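Local coordinates for ATP-dependent CLP protease, putative (Plasmodium falciparum, PDB 2F6I), which probably hydrolyses proteins to small peptides as the serine-protease component of an ATP-dependent Clp system, of which this chain is the ClpP catalytic domain, at residues D90-I95 with S112-S117. Sequence-based numbering, arbitrary orientation.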
loop_
_atom_site.group_PDB
_atom_site.type_symbol
_atom_site.label_atom_id
_atom_site.label_comp_id
_atom_site.label_asym_id
_atom_site.label_seq_id
_atom_site.Cartn_x
_atom_site.Cartn_y
_atom_site.Cartn_z
ATOM N N ASP C 90 -21.569 -35.216 -6.244
ATOM C CA ASP C 90 -23.002 -35.493 -6.273
ATOM C C ASP C 90 -23.519 -35.411 -7.704
ATOM O O ASP C 90 -24.229 -36.306 -8.168
ATOM C CB ASP C 90 -23.782 -34.499 -5.403
ATOM C CG ASP C 90 -23.831 -34.907 -3.942
ATOM O OD1 ASP C 90 -23.732 -36.118 -3.658
ATOM O OD2 ASP C 90 -23.990 -34.018 -3.079
ATOM N N ILE C 91 -23.164 -34.331 -8.393
ATOM C CA ILE C 91 -23.589 -34.124 -9.770
ATOM C C ILE C 91 -23.072 -35.261 -10.642
ATOM O O ILE C 91 -23.781 -35.764 -11.515
ATOM C CB ILE C 91 -23.067 -32.771 -10.316
ATOM C CG1 ILE C 91 -23.667 -31.619 -9.503
ATOM C CG2 ILE C 91 -23.434 -32.612 -11.785
ATOM C CD1 ILE C 91 -25.186 -31.583 -9.512
ATOM N N PHE C 92 -21.831 -35.661 -10.393
ATOM C CA PHE C 92 -21.201 -36.744 -11.137
ATOM C C PHE C 92 -22.096 -37.971 -11.157
ATOM O O PHE C 92 -22.380 -38.532 -12.214
ATOM C CB PHE C 92 -19.873 -37.121 -10.483
ATOM C CG PHE C 92 -18.668 -36.730 -11.279
ATOM C CD1 PHE C 92 -18.440 -35.401 -11.618
ATOM C CD2 PHE C 92 -17.742 -37.693 -11.670
ATOM C CE1 PHE C 92 -17.303 -35.033 -12.337
ATOM C CE2 PHE C 92 -16.602 -37.338 -12.387
ATOM C CZ PHE C 92 -16.384 -36.002 -12.720
ATOM N N ASN C 93 -22.538 -38.380 -9.973
ATOM C CA ASN C 93 -23.379 -39.560 -9.828
ATOM C C ASN C 93 -24.868 -39.296 -10.003
ATOM O O ASN C 93 -25.682 -40.213 -9.907
ATOM C CB ASN C 93 -23.114 -40.205 -8.469
ATOM C CG ASN C 93 -21.709 -40.752 -8.355
ATOM O OD1 ASN C 93 -21.343 -41.708 -9.042
ATOM N ND2 ASN C 93 -20.904 -40.139 -7.497
ATOM N N TYR C 94 -25.223 -38.044 -10.263
ATOM C CA TYR C 94 -26.620 -37.687 -10.464
ATOM C C TYR C 94 -26.988 -37.882 -11.936
ATOM O O TYR C 94 -28.046 -38.425 -12.257
ATOM C CB TYR C 94 -26.858 -36.227 -10.069
ATOM C CG TYR C 94 -28.286 -35.756 -10.248
ATOM C CD1 TYR C 94 -28.566 -34.412 -10.500
ATOM C CD2 TYR C 94 -29.356 -36.645 -10.157
ATOM C CE1 TYR C 94 -29.875 -33.966 -10.659
ATOM C CE2 TYR C 94 -30.671 -36.208 -10.314
ATOM C CZ TYR C 94 -30.921 -34.869 -10.566
ATOM O OH TYR C 94 -32.214 -34.433 -10.730
ATOM N N ILE C 95 -26.102 -37.445 -12.826
ATOM C CA ILE C 95 -26.344 -37.562 -14.256
ATOM C C ILE C 95 -26.299 -39.010 -14.739
ATOM O O ILE C 95 -25.667 -39.865 -14.121
ATOM C CB ILE C 95 -25.325 -36.723 -15.067
ATOM C CG1 ILE C 95 -23.908 -37.247 -14.841
ATOM C CG2 ILE C 95 -25.411 -35.266 -14.645
ATOM C CD1 ILE C 95 -22.860 -36.561 -15.691
ATOM N N SER C 112 -8.398 -35.788 -6.691
ATOM C CA SER C 112 -8.030 -37.197 -6.715
ATOM C C SER C 112 -9.270 -38.065 -6.546
ATOM O O SER C 112 -9.410 -39.095 -7.203
ATOM C CB SER C 112 -7.034 -37.504 -5.594
ATOM O OG SER C 112 -5.781 -36.887 -5.840
ATOM N N VAL C 113 -10.171 -37.642 -5.664
ATOM C CA VAL C 113 -11.401 -38.386 -5.423
ATOM C C VAL C 113 -12.274 -38.391 -6.675
ATOM O O VAL C 113 -12.840 -39.423 -7.042
ATOM C CB VAL C 113 -12.206 -37.781 -4.260
ATOM C CG1 VAL C 113 -13.486 -38.570 -4.057
ATOM C CG2 VAL C 113 -11.368 -37.790 -2.987
ATOM N N ILE C 114 -12.384 -37.236 -7.324
ATOM C CA ILE C 114 -13.179 -37.129 -8.542
ATOM C C ILE C 114 -12.569 -38.048 -9.594
ATOM O O ILE C 114 -13.283 -38.734 -10.327
ATOM C CB ILE C 114 -13.198 -35.681 -9.075
ATOM C CG1 ILE C 114 -13.950 -34.780 -8.093
ATOM C CG2 ILE C 114 -13.851 -35.635 -10.449
ATOM C CD1 ILE C 114 -13.929 -33.309 -8.465
ATOM N N LEU C 115 -11.243 -38.053 -9.662
ATOM C CA LEU C 115 -10.530 -38.903 -10.606
ATOM C C LEU C 115 -10.913 -40.359 -10.344
ATOM O O LEU C 115 -11.223 -41.108 -11.268
ATOM C CB LEU C 115 -9.019 -38.726 -10.424
ATOM C CG LEU C 115 -8.073 -39.698 -11.137
ATOM C CD1 LEU C 115 -8.216 -39.575 -12.649
ATOM C CD2 LEU C 115 -6.643 -39.402 -10.708
ATOM N N ALA C 116 -10.908 -40.738 -9.069
ATOM C CA ALA C 116 -11.224 -42.101 -8.655
ATOM C C ALA C 116 -12.694 -42.497 -8.805
ATOM O O ALA C 116 -13.019 -43.685 -8.809
ATOM C CB ALA C 116 -10.777 -42.314 -7.215
ATOM N N SER C 117 -13.580 -41.516 -8.931
ATOM C CA SER C 117 -14.999 -41.819 -9.068
ATOM C C SER C 117 -15.423 -42.072 -10.510
ATOM O O SER C 117 -16.603 -42.271 -10.788
ATOM C CB SER C 117 -15.843 -40.687 -8.483
ATOM O OG SER C 117 -15.589 -39.468 -9.155
#
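Phe-92 reaches from the last part of helix 82-94 and brings the outer part of its ring up to Ile-114 and Ser-117 on helix 109-116 and just beyond it. The far corner of the ring does most of the touching: CZ of Phe-92 lies 3.4 Å from CG2 of Ile-114, with CE2 of Phe-92 next at 3.8 Å from the same methyl. That methyl is the short branch of Ile-114, set anti to the backbone N while CG1 lies beside that N (chi1 -67°), and the side chains of Phe-92 and Ile-114 run nearly perpendicular to each other. One flank of the ring meets a hydroxyl instead, OG of Ser-117 standing 3.8 Å from CD2 of Phe-92. Both partners meet the ring obliquely. The hydroxyl is itself engaged: Ser-117 OG donates to the carbonyl O of Ile-114 at 2.7 Å, one turn back, in a bent bond with a C=O...OG angle of 113°. Ser-117 N gives Ile-114 O a second bond of 3.1 Å, from the same face of the carbonyl plane, so main chain and side chain of one serine both close onto Ile-114 O where the helix ends. The two helices belong to the ClpP fold of the S14 peptidases, in which helices pack around a parallel sheet. Strand 71-77 of that sheet lies against both partners, Phe-92 resting on Ile-73 and Ile-114 on Ile-75. Leu-60 of helix 50-66 also touches the phenyl ring, while Phe-168 of helix 151-169 packs on Ser-117. Next to Phe-92 the chain faces another copy of the protein: the carbonyl O of Asn-93 is hydrogen-bonded to Thr-203 OG1 of a neighbouring subunit, and Asp-90 OD2 to Asn-128 N of that subunit.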